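Local coordinates for protein choline kinase (Cryptosporidium parvum, PDB 3MES) that probably phosphorylates choline, and possibly ethanolamine, using ATP, with the nucleotide and magnesium held in the cleft of a two-lobed kinase-like fold, at residues I62-I68 against L100-I105; I202-R206 against I232-E236; I298-F302 against R330-I334; K358-V362 against I414-W420. All blocks are in the same frame, centred on the assembly; numbering follows the deposited sequence.

Contact 1: I62-I68 against L100-I105; sequences IPGWKEI and LKHPRI
Trp-65 reaches across to the backbone of His-102, making the one hydrogen bond that joins 62-68 to 100-105. Its NE1 donates to His-102 O at 2.8 Å, with a bent N-H...O angle of 137°. The acceptor lies at the indole edge, 7° out of the ring plane. The indole group gets there because CG stands beside the backbone N of Trp-65 (chi1 -74°), which swings the ring across the gap.

The turn behind this bond is type II, running from Ile-62 to Trp-65 and closed by Trp-65 N to Ile-62 O at 2.9 Å. Gly-64, with positive phi, occupies its third position, and Leu-100 CD2 packs against Gly-64 O at 3.8 Å.

The remaining contacts are apolar. Ile-62 CD1 lies over one face of the indole, toward its rim, and also meets Ile-105 CG1 at 3.9 Å, the two isoleucines crossing at a slant. Ile-68 and Leu-100 meet tip to tip, their CD1 atoms 3.7 Å apart.

The contact fits a loop, between helix 51-61 and strand 73-78, onto the five-stranded antiparallel sheet of the N-terminal lobe. Strand 104-109 is the middle strand of that sheet. Trp-65 continues onto Val-89 and Ile-91 of strand 85-91, while Ile-62 and Ile-105 both rest on Ile-148 of strand 146-150.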
# COMPACT_ATOMS: atom_id res chain seq x y z
N ILE B 62 -1.74 9.91 29.29
CA ILE B 62 -2.10 10.16 27.90
C ILE B 62 -2.30 11.65 27.64
O ILE B 62 -3.26 12.24 28.13
CB ILE B 62 -3.39 9.42 27.49
CG1 ILE B 62 -3.30 7.94 27.86
CG2 ILE B 62 -3.66 9.60 26.00
CD1 ILE B 62 -4.55 7.16 27.54
N PRO B 63 -1.40 12.26 26.86
CA PRO B 63 -1.49 13.69 26.55
C PRO B 63 -2.89 14.10 26.14
O PRO B 63 -3.48 13.49 25.24
CB PRO B 63 -0.52 13.85 25.38
CG PRO B 63 0.48 12.77 25.57
CD PRO B 63 -0.27 11.61 26.18
N GLY B 64 -3.43 15.13 26.79
CA GLY B 64 -4.75 15.66 26.45
C GLY B 64 -5.88 15.10 27.29
O GLY B 64 -6.96 15.69 27.36
N TRP B 65 -5.63 13.96 27.93
CA TRP B 65 -6.65 13.26 28.70
C TRP B 65 -6.75 13.78 30.13
O TRP B 65 -7.73 13.51 30.84
CB TRP B 65 -6.36 11.76 28.73
CG TRP B 65 -6.65 11.05 27.44
CD1 TRP B 65 -6.37 11.49 26.18
CD2 TRP B 65 -7.25 9.75 27.29
NE1 TRP B 65 -6.77 10.56 25.25
CE2 TRP B 65 -7.31 9.48 25.91
CE3 TRP B 65 -7.74 8.80 28.19
CZ2 TRP B 65 -7.85 8.30 25.41
CZ3 TRP B 65 -8.27 7.63 27.69
CH2 TRP B 65 -8.33 7.39 26.31
N LYS B 66 -5.73 14.52 30.56
CA LYS B 66 -5.66 15.01 31.93
C LYS B 66 -6.99 15.59 32.43
O LYS B 66 -7.47 15.20 33.50
CB LYS B 66 -4.56 16.06 32.06
CG LYS B 66 -4.20 16.43 33.49
CD LYS B 66 -3.51 15.27 34.20
CE LYS B 66 -2.99 15.69 35.57
NZ LYS B 66 -2.23 14.60 36.24
N GLU B 67 -7.58 16.49 31.67
CA GLU B 67 -8.76 17.22 32.13
C GLU B 67 -10.10 16.59 31.74
O GLU B 67 -11.15 17.10 32.10
CB GLU B 67 -8.72 18.68 31.64
CG GLU B 67 -7.72 19.53 32.40
CD GLU B 67 -7.97 19.52 33.90
OE1 GLU B 67 -9.09 19.89 34.31
OE2 GLU B 67 -7.05 19.13 34.65
N ILE B 68 -10.05 15.48 31.00
CA ILE B 68 -11.27 14.83 30.53
C ILE B 68 -12.00 14.12 31.67
O ILE B 68 -11.41 13.33 32.40
CB ILE B 68 -10.97 13.82 29.41
CG1 ILE B 68 -10.34 14.53 28.21
CG2 ILE B 68 -12.24 13.09 29.01
CD1 ILE B 68 -9.98 13.60 27.06
N LEU B 100 -7.90 15.60 20.08
CA LEU B 100 -7.13 14.53 20.70
C LEU B 100 -6.37 13.72 19.67
O LEU B 100 -6.96 13.20 18.72
CB LEU B 100 -8.05 13.61 21.51
CG LEU B 100 -8.73 14.20 22.75
CD1 LEU B 100 -9.63 13.16 23.40
CD2 LEU B 100 -7.70 14.73 23.74
N LYS B 101 -5.06 13.61 19.86
CA LYS B 101 -4.24 12.78 18.99
C LYS B 101 -4.54 11.31 19.23
O LYS B 101 -4.36 10.47 18.35
CB LYS B 101 -2.75 13.06 19.20
CG LYS B 101 -1.85 12.22 18.31
CD LYS B 101 -0.42 12.72 18.28
CE LYS B 101 0.33 12.35 19.55
NZ LYS B 101 1.74 12.83 19.50
N HIS B 102 -5.01 11.00 20.44
CA HIS B 102 -5.32 9.62 20.81
C HIS B 102 -6.70 9.51 21.46
O HIS B 102 -6.81 9.47 22.68
CB HIS B 102 -4.27 9.07 21.77
CG HIS B 102 -2.88 9.06 21.21
ND1 HIS B 102 -1.90 9.94 21.63
CD2 HIS B 102 -2.30 8.27 20.28
CE1 HIS B 102 -0.78 9.69 20.97
NE2 HIS B 102 -1.00 8.69 20.14
N PRO B 103 -7.75 9.46 20.63
CA PRO B 103 -9.12 9.30 21.11
C PRO B 103 -9.37 7.88 21.63
O PRO B 103 -10.16 7.69 22.55
CB PRO B 103 -9.96 9.56 19.86
CG PRO B 103 -9.07 9.21 18.73
CD PRO B 103 -7.69 9.60 19.17
N ARG B 104 -8.70 6.91 21.03
CA ARG B 104 -8.76 5.53 21.48
C ARG B 104 -7.36 5.01 21.75
O ARG B 104 -6.42 5.35 21.03
CB ARG B 104 -9.46 4.65 20.44
CG ARG B 104 -10.92 5.01 20.19
CD ARG B 104 -11.44 4.43 18.88
NE ARG B 104 -11.64 2.99 18.94
CZ ARG B 104 -12.73 2.41 19.44
NH1 ARG B 104 -13.72 3.15 19.93
NH2 ARG B 104 -12.84 1.08 19.45
N ILE B 105 -7.21 4.19 22.79
CA ILE B 105 -5.93 3.57 23.08
C ILE B 105 -6.11 2.10 23.44
O ILE B 105 -7.22 1.65 23.70
CB ILE B 105 -5.16 4.29 24.21
CG1 ILE B 105 -5.87 4.12 25.56
CG2 ILE B 105 -4.95 5.76 23.87
CD1 ILE B 105 -5.64 2.76 26.20

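Contact 2: I202-R206 against I232-E236; sequences IYLWR and IDQLE
Tyr-203 brings the hydroxyl end of its ring across to Glu-236, where helix 198-214 packs on 232-236, the link from helix 222-231 that runs into helix 235-239. The contact belongs to the largely helical C-terminal lobe of the kinase-like fold and sets polar links beside an apolar centre.

Tyr-203 OH donates a hydrogen bond to Glu-236 OE2, which lies near the plane of the phenol ring. The modelled separation of 2.3 Å is too short to be taken literally, so the detail of this bond is doubtful. The glutamate is extended beyond CG, and its side chain crosses the tyrosine at about a right angle. Its other oxygen, OE1, is firmly satisfied by the backbone N of Phe-245, and Lys-244 adds a weak, long ion pair. For OE2 the phenol is the probable partner, with the reservation about its length.

Beside these polar groups, Ile-232 packs between the helix side chains. Its CG2 touches Tyr-203 CE2 at the ring edge at 3.9 Å, and its CD1 slides past Ile-202 CG2 at 4.2 Å. Ile-202 CD1 meets Leu-235 CD2 at 3.5 Å, and both residues continue onto helix 364-376, through Thr-370 and Ile-369.

Arg-206 NH1 and Asp-233 OD1 are 4.3 Å apart, beyond a salt bridge, and a water joins them. It accepts from Arg-206 NH1 at 2.9 Å, in the plane of the guanidinium group, and donates to Asp-233 OD1 at 2.8 Å.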
# COMPACT_ATOMS: atom_id res chain seq x y z
N ILE B 202 11.91 -24.44 16.76
CA ILE B 202 11.35 -25.77 16.54
C ILE B 202 11.81 -26.76 17.61
O ILE B 202 11.01 -27.49 18.18
CB ILE B 202 11.69 -26.33 15.15
CG1 ILE B 202 10.83 -25.65 14.08
CG2 ILE B 202 11.49 -27.83 15.12
CD1 ILE B 202 11.10 -26.15 12.67
N TYR B 203 13.12 -26.77 17.88
CA TYR B 203 13.66 -27.66 18.90
C TYR B 203 13.10 -27.27 20.27
O TYR B 203 12.70 -28.13 21.06
CB TYR B 203 15.19 -27.61 18.91
CG TYR B 203 15.82 -27.98 17.59
CD1 TYR B 203 16.94 -27.29 17.12
CD2 TYR B 203 15.30 -29.00 16.81
CE1 TYR B 203 17.52 -27.63 15.90
CE2 TYR B 203 15.88 -29.34 15.60
CZ TYR B 203 16.98 -28.65 15.15
OH TYR B 203 17.55 -28.99 13.94
N LEU B 204 13.05 -25.97 20.54
CA LEU B 204 12.53 -25.47 21.80
C LEU B 204 11.08 -25.89 22.00
O LEU B 204 10.70 -26.36 23.08
CB LEU B 204 12.63 -23.95 21.84
CG LEU B 204 12.85 -23.34 23.22
CD1 LEU B 204 14.29 -23.57 23.65
CD2 LEU B 204 12.52 -21.85 23.21
N TRP B 205 10.26 -25.72 20.97
CA TRP B 205 8.84 -26.05 21.06
C TRP B 205 8.60 -27.56 20.97
O TRP B 205 7.58 -28.06 21.46
CB TRP B 205 8.02 -25.30 20.01
CG TRP B 205 7.92 -23.83 20.29
CD1 TRP B 205 8.35 -23.18 21.41
CD2 TRP B 205 7.33 -22.83 19.44
NE1 TRP B 205 8.07 -21.83 21.31
CE2 TRP B 205 7.45 -21.60 20.11
CE3 TRP B 205 6.71 -22.87 18.19
CZ2 TRP B 205 6.97 -20.40 19.57
CZ3 TRP B 205 6.24 -21.68 17.65
CH2 TRP B 205 6.38 -20.47 18.34
N ARG B 206 9.53 -28.28 20.36
CA ARG B 206 9.44 -29.73 20.31
C ARG B 206 9.46 -30.31 21.72
O ARG B 206 8.67 -31.19 22.06
CB ARG B 206 10.59 -30.32 19.50
CG ARG B 206 10.64 -31.84 19.53
CD ARG B 206 11.87 -32.36 18.81
NE ARG B 206 13.10 -31.83 19.38
CZ ARG B 206 14.31 -32.06 18.88
NH1 ARG B 206 14.46 -32.80 17.79
NH2 ARG B 206 15.38 -31.53 19.47
N ILE B 232 11.78 -34.14 11.84
CA ILE B 232 12.52 -33.03 12.42
C ILE B 232 14.03 -33.25 12.38
O ILE B 232 14.80 -32.31 12.22
CB ILE B 232 12.06 -32.74 13.86
CG1 ILE B 232 10.63 -32.20 13.85
CG2 ILE B 232 12.99 -31.74 14.53
CD1 ILE B 232 10.12 -31.76 15.21
N ASP B 233 14.45 -34.51 12.52
CA ASP B 233 15.87 -34.84 12.50
C ASP B 233 16.52 -34.49 11.16
O ASP B 233 17.71 -34.20 11.10
CB ASP B 233 16.08 -36.33 12.81
CG ASP B 233 15.74 -36.68 14.24
OD1 ASP B 233 16.04 -35.86 15.15
OD2 ASP B 233 15.17 -37.77 14.47
N GLN B 234 15.72 -34.52 10.09
CA GLN B 234 16.23 -34.24 8.74
C GLN B 234 15.97 -32.80 8.34
O GLN B 234 16.40 -32.35 7.28
CB GLN B 234 15.55 -35.15 7.72
CG GLN B 234 15.69 -36.64 7.99
CD GLN B 234 14.80 -37.48 7.09
OE1 GLN B 234 15.17 -38.58 6.68
NE2 GLN B 234 13.62 -36.94 6.76
N LEU B 235 15.26 -32.07 9.20
CA LEU B 235 14.73 -30.75 8.84
C LEU B 235 15.80 -29.75 8.40
O LEU B 235 15.58 -28.98 7.47
CB LEU B 235 13.91 -30.18 10.00
CG LEU B 235 12.84 -29.16 9.61
CD1 LEU B 235 12.13 -29.59 8.34
CD2 LEU B 235 11.86 -28.96 10.74
N GLU B 236 16.95 -29.77 9.06
CA GLU B 236 18.04 -28.86 8.71
C GLU B 236 18.64 -29.19 7.35
O GLU B 236 18.78 -28.31 6.50
CB GLU B 236 19.11 -28.86 9.81
CG GLU B 236 18.65 -28.23 11.12
CD GLU B 236 19.77 -28.04 12.13
OE1 GLU B 236 20.96 -28.09 11.73
OE2 GLU B 236 19.47 -27.84 13.32
O HOH W 1 16.59 -33.28 15.95

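Contact 3: I298-F302 against R330-I334; sequences IANYF and RKLFI
Phe-302 points the edge of its ring at the face of Phe-333, in a T-shaped stack with planes at 73° and centroids 5.1 Å apart. The nearest atoms are Phe-302 CE1 and Phe-333 CG, at 3.8 Å. Tyr-301 meets the same phenylalanine differently: those two planes are only 25° apart, but the rings are slid so far that they barely overlap, with Tyr-301 CE2 3.6 Å from Phe-333 CE1. Phe-333 can serve both because its CG lies anti to the backbone N (chi1 -180°), carrying the ring out toward the other helix. The three rings form an aromatic cluster.

Aliphatic groups complete it. Arg-330 CG sits over one face of Phe-302 in a CH-pi contact, 3.8 Å from the ring centroid, while Ile-298 CG2 lies over the opposite face. That same CG2 also touches Phe-333 CE2 at 3.5 Å.

The cluster joins helices 294-303 and 327-342 of the C-terminal lobe. Their segments here run roughly antiparallel with axes 12.0 Å apart, a wide spacing that matches rings filling the interface. Helix 165-179 packs alongside, its Val-171 against Tyr-301 and its Cys-168 and Ala-172 against Phe-333, and helix 351-362 meets Ile-298 through Met-356.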
# COMPACT_ATOMS: atom_id res chain seq x y z
N ILE B 298 7.89 -15.36 4.65
CA ILE B 298 7.01 -15.28 3.49
C ILE B 298 6.19 -16.56 3.32
O ILE B 298 4.98 -16.51 3.11
CB ILE B 298 7.79 -14.97 2.20
CG1 ILE B 298 8.46 -13.60 2.30
CG2 ILE B 298 6.87 -15.02 0.99
CD1 ILE B 298 9.46 -13.30 1.19
N ALA B 299 6.86 -17.71 3.42
CA ALA B 299 6.18 -18.99 3.30
C ALA B 299 5.10 -19.16 4.36
O ALA B 299 4.05 -19.76 4.11
CB ALA B 299 7.18 -20.14 3.36
N ASN B 300 5.35 -18.63 5.56
CA ASN B 300 4.35 -18.68 6.62
C ASN B 300 3.10 -17.89 6.26
O ASN B 300 1.98 -18.33 6.50
CB ASN B 300 4.91 -18.18 7.95
CG ASN B 300 3.91 -18.31 9.08
OD1 ASN B 300 3.66 -19.40 9.59
ND2 ASN B 300 3.31 -17.19 9.47
N TYR B 301 3.31 -16.70 5.71
CA TYR B 301 2.20 -15.89 5.24
C TYR B 301 1.42 -16.62 4.15
O TYR B 301 0.18 -16.65 4.17
CB TYR B 301 2.69 -14.53 4.73
CG TYR B 301 1.65 -13.79 3.92
CD1 TYR B 301 0.59 -13.14 4.55
CD2 TYR B 301 1.72 -13.74 2.54
CE1 TYR B 301 -0.37 -12.47 3.81
CE2 TYR B 301 0.77 -13.07 1.80
CZ TYR B 301 -0.27 -12.44 2.44
OH TYR B 301 -1.22 -11.78 1.69
N PHE B 302 2.14 -17.21 3.20
CA PHE B 302 1.49 -17.98 2.15
C PHE B 302 0.62 -19.08 2.73
O PHE B 302 -0.47 -19.35 2.23
CB PHE B 302 2.52 -18.58 1.18
CG PHE B 302 3.15 -17.57 0.25
CD1 PHE B 302 2.57 -16.33 0.06
CD2 PHE B 302 4.31 -17.88 -0.44
CE1 PHE B 302 3.15 -15.41 -0.80
CE2 PHE B 302 4.89 -16.97 -1.30
CZ PHE B 302 4.31 -15.73 -1.48
N ARG B 330 2.00 -15.78 -5.99
CA ARG B 330 3.23 -15.84 -5.22
C ARG B 330 4.33 -15.00 -5.87
O ARG B 330 5.01 -14.23 -5.19
CB ARG B 330 3.68 -17.30 -5.05
CG ARG B 330 2.88 -18.09 -4.01
CD ARG B 330 2.77 -19.57 -4.39
NE ARG B 330 4.06 -20.13 -4.78
CZ ARG B 330 4.21 -21.25 -5.48
NH1 ARG B 330 5.43 -21.67 -5.79
NH2 ARG B 330 3.16 -21.95 -5.87
N LYS B 331 4.49 -15.14 -7.18
CA LYS B 331 5.51 -14.40 -7.92
C LYS B 331 5.28 -12.89 -7.90
O LYS B 331 6.24 -12.11 -7.89
CB LYS B 331 5.59 -14.89 -9.37
CG LYS B 331 6.05 -16.32 -9.49
CD LYS B 331 6.55 -16.61 -10.89
CE LYS B 331 7.08 -18.04 -10.98
NZ LYS B 331 7.77 -18.30 -12.28
N LEU B 332 4.02 -12.47 -7.93
CA LEU B 332 3.71 -11.05 -7.79
C LEU B 332 4.13 -10.56 -6.41
O LEU B 332 4.74 -9.50 -6.27
CB LEU B 332 2.21 -10.81 -8.01
CG LEU B 332 1.71 -11.12 -9.42
CD1 LEU B 332 0.20 -10.96 -9.51
CD2 LEU B 332 2.41 -10.23 -10.44
N PHE B 333 3.82 -11.35 -5.39
CA PHE B 333 4.20 -11.01 -4.03
C PHE B 333 5.71 -10.81 -3.96
O PHE B 333 6.19 -9.79 -3.47
CB PHE B 333 3.78 -12.11 -3.06
CG PHE B 333 4.14 -11.84 -1.63
CD1 PHE B 333 3.19 -11.35 -0.74
CD2 PHE B 333 5.42 -12.07 -1.16
CE1 PHE B 333 3.52 -11.09 0.57
CE2 PHE B 333 5.76 -11.82 0.15
CZ PHE B 333 4.80 -11.33 1.02
N ILE B 334 6.44 -11.79 -4.46
CA ILE B 334 7.89 -11.80 -4.34
C ILE B 334 8.56 -10.71 -5.16
O ILE B 334 9.62 -10.20 -4.79
CB ILE B 334 8.47 -13.19 -4.69
CG1 ILE B 334 8.07 -14.20 -3.62
CG2 ILE B 334 9.98 -13.11 -4.84
CD1 ILE B 334 8.36 -15.64 -3.99

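Contact 4: K358-V362 against I414-W420; sequences KAVEV and ILPLNSW
Lys-358 lays its aliphatic chain over one face of the Trp-420 indole, the two side chains sliding past each other in opposite directions. Both residues place CG between the backbone N and the carbonyl carbon, with chi1 64° for Lys-358 and 70° for Trp-420, which brings chain and ring over one another. The lysine then bends at chi3. Its CE lies 3.6 Å from the centroid of the six-membered ring, a CH-pi contact, and NZ makes an off-centre cation-pi contact with that centroid at 4.3 Å. The modelled approach of Lys-358 CG to the ring is implausibly close, so the exact fit at that point is doubtful.

The indole is fixed from its own segment: Trp-420 NE1 donates to Ile-414 O at 2.8 Å, close to the ring plane. The bond spans a curl that contains the cis peptide before Pro-416 and the 3-10 turn 417-419.

Val-362 meets the curl from the helix. Its chi1 of 161° leaves CG2 beside the backbone N, anti to the carbonyl carbon, and from there CG2 meets Leu-417 CD2 tip to tip at 3.3 Å and touches Ile-414 CG2 at 3.8 Å. Ile-414 extends its CD1 to within 3.6 Å of Glu-361 CB, whereas the carboxylate of Glu-361 turns off to Tyr-324 and to a salt bridge with Lys-405.

No hydrogen bond crosses between the segments. Their contact therefore probably relies more on the fit of apolar surface, with one off-centre cation-pi contact, than on directional bonds.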
# COMPACT_ATOMS: atom_id res chain seq x y z
N LYS B 358 10.46 -20.61 -5.91
CA LYS B 358 10.54 -22.05 -5.68
C LYS B 358 11.31 -22.36 -4.40
O LYS B 358 11.03 -23.35 -3.72
CB LYS B 358 11.15 -22.76 -6.89
CG LYS B 358 12.59 -22.39 -7.18
CD LYS B 358 12.92 -22.52 -8.66
CE LYS B 358 12.87 -23.97 -9.13
NZ LYS B 358 13.44 -24.12 -10.50
N ALA B 359 12.27 -21.51 -4.07
CA ALA B 359 13.03 -21.66 -2.83
C ALA B 359 12.14 -21.42 -1.62
O ALA B 359 12.23 -22.14 -0.62
CB ALA B 359 14.22 -20.70 -2.81
N VAL B 360 11.28 -20.41 -1.71
CA VAL B 360 10.36 -20.08 -0.62
C VAL B 360 9.42 -21.23 -0.31
O VAL B 360 8.95 -21.37 0.82
CB VAL B 360 9.53 -18.82 -0.95
CG1 VAL B 360 8.38 -18.68 0.04
CG2 VAL B 360 10.40 -17.58 -0.95
N GLU B 361 9.14 -22.05 -1.32
CA GLU B 361 8.25 -23.20 -1.14
C GLU B 361 8.78 -24.15 -0.08
O GLU B 361 8.01 -24.75 0.68
CB GLU B 361 8.06 -23.94 -2.47
CG GLU B 361 7.09 -23.26 -3.42
CD GLU B 361 5.69 -23.17 -2.84
OE1 GLU B 361 5.32 -22.07 -2.38
OE2 GLU B 361 4.97 -24.19 -2.84
N VAL B 362 10.10 -24.29 -0.02
CA VAL B 362 10.73 -25.18 0.95
C VAL B 362 10.38 -24.79 2.38
O VAL B 362 10.08 -25.64 3.21
CB VAL B 362 12.27 -25.18 0.79
CG1 VAL B 362 12.93 -25.72 2.05
CG2 VAL B 362 12.67 -25.99 -0.44
N ILE B 414 11.12 -29.49 -6.40
CA ILE B 414 11.65 -28.44 -5.54
C ILE B 414 12.58 -29.02 -4.48
O ILE B 414 13.59 -28.42 -4.13
CB ILE B 414 10.53 -27.62 -4.87
CG1 ILE B 414 9.73 -26.86 -5.94
CG2 ILE B 414 11.11 -26.66 -3.85
CD1 ILE B 414 8.66 -25.96 -5.37
N LEU B 415 12.21 -30.19 -3.95
CA LEU B 415 13.08 -30.94 -3.06
C LEU B 415 13.69 -32.12 -3.80
O LEU B 415 13.02 -32.76 -4.60
CB LEU B 415 12.31 -31.43 -1.83
CG LEU B 415 11.92 -30.41 -0.77
CD1 LEU B 415 11.06 -31.08 0.31
CD2 LEU B 415 13.15 -29.76 -0.15
N PRO B 416 14.98 -32.41 -3.53
CA PRO B 416 15.80 -31.66 -2.58
C PRO B 416 16.45 -30.43 -3.20
O PRO B 416 16.61 -30.36 -4.42
CB PRO B 416 16.88 -32.68 -2.19
CG PRO B 416 17.03 -33.53 -3.42
CD PRO B 416 15.69 -33.56 -4.10
N LEU B 417 16.81 -29.46 -2.36
CA LEU B 417 17.43 -28.22 -2.82
C LEU B 417 18.64 -28.47 -3.71
O LEU B 417 18.80 -27.85 -4.75
CB LEU B 417 17.85 -27.35 -1.64
CG LEU B 417 16.82 -26.42 -1.02
CD1 LEU B 417 16.24 -25.49 -2.07
CD2 LEU B 417 15.72 -27.22 -0.34
N ASN B 418 19.50 -29.38 -3.27
CA ASN B 418 20.77 -29.60 -3.96
C ASN B 418 20.64 -30.13 -5.38
O ASN B 418 21.64 -30.27 -6.09
CB ASN B 418 21.69 -30.51 -3.13
CG ASN B 418 21.06 -31.86 -2.82
OD1 ASN B 418 20.10 -32.28 -3.47
ND2 ASN B 418 21.60 -32.54 -1.82
N SER B 419 19.41 -30.42 -5.81
CA SER B 419 19.19 -30.96 -7.15
C SER B 419 18.89 -29.88 -8.18
O SER B 419 18.75 -30.18 -9.37
CB SER B 419 18.07 -32.01 -7.13
OG SER B 419 16.81 -31.42 -6.86
N TRP B 420 18.78 -28.63 -7.74
CA TRP B 420 18.50 -27.53 -8.67
C TRP B 420 19.12 -26.20 -8.25
O TRP B 420 19.69 -25.48 -9.08
CB TRP B 420 16.98 -27.37 -8.87
CG TRP B 420 16.25 -26.83 -7.68
CD1 TRP B 420 15.68 -27.56 -6.67
CD2 TRP B 420 15.99 -25.46 -7.37
NE1 TRP B 420 15.09 -26.72 -5.75
CE2 TRP B 420 15.27 -25.42 -6.16
CE3 TRP B 420 16.31 -24.25 -8.00
CZ2 TRP B 420 14.86 -24.23 -5.56
CZ3 TRP B 420 15.90 -23.06 -7.41
CH2 TRP B 420 15.19 -23.06 -6.20

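How the contacts relate
Contact 1 stands apart in the N-terminal lobe, its centre 39 to 52 Å from those of the others, which lie in the C-terminal lobe. The ligands occupy the cleft between: Ile-105 of contact 1 comes within about 8 Å of bound ADP, and Tyr-301 of contact 3 lies about 8 Å from a magnesium ion, side chain to ligand in each case. Contacts 3 and 4 touch, with centres 15 Å apart; Ala-299 and Phe-302 pack on Val-360, and Arg-330 forms a long, weak ion pair with Glu-361. Contact 2 approaches contact 4 to about 7 Å between nearest atoms without touching, and both lie away from the annotated sites.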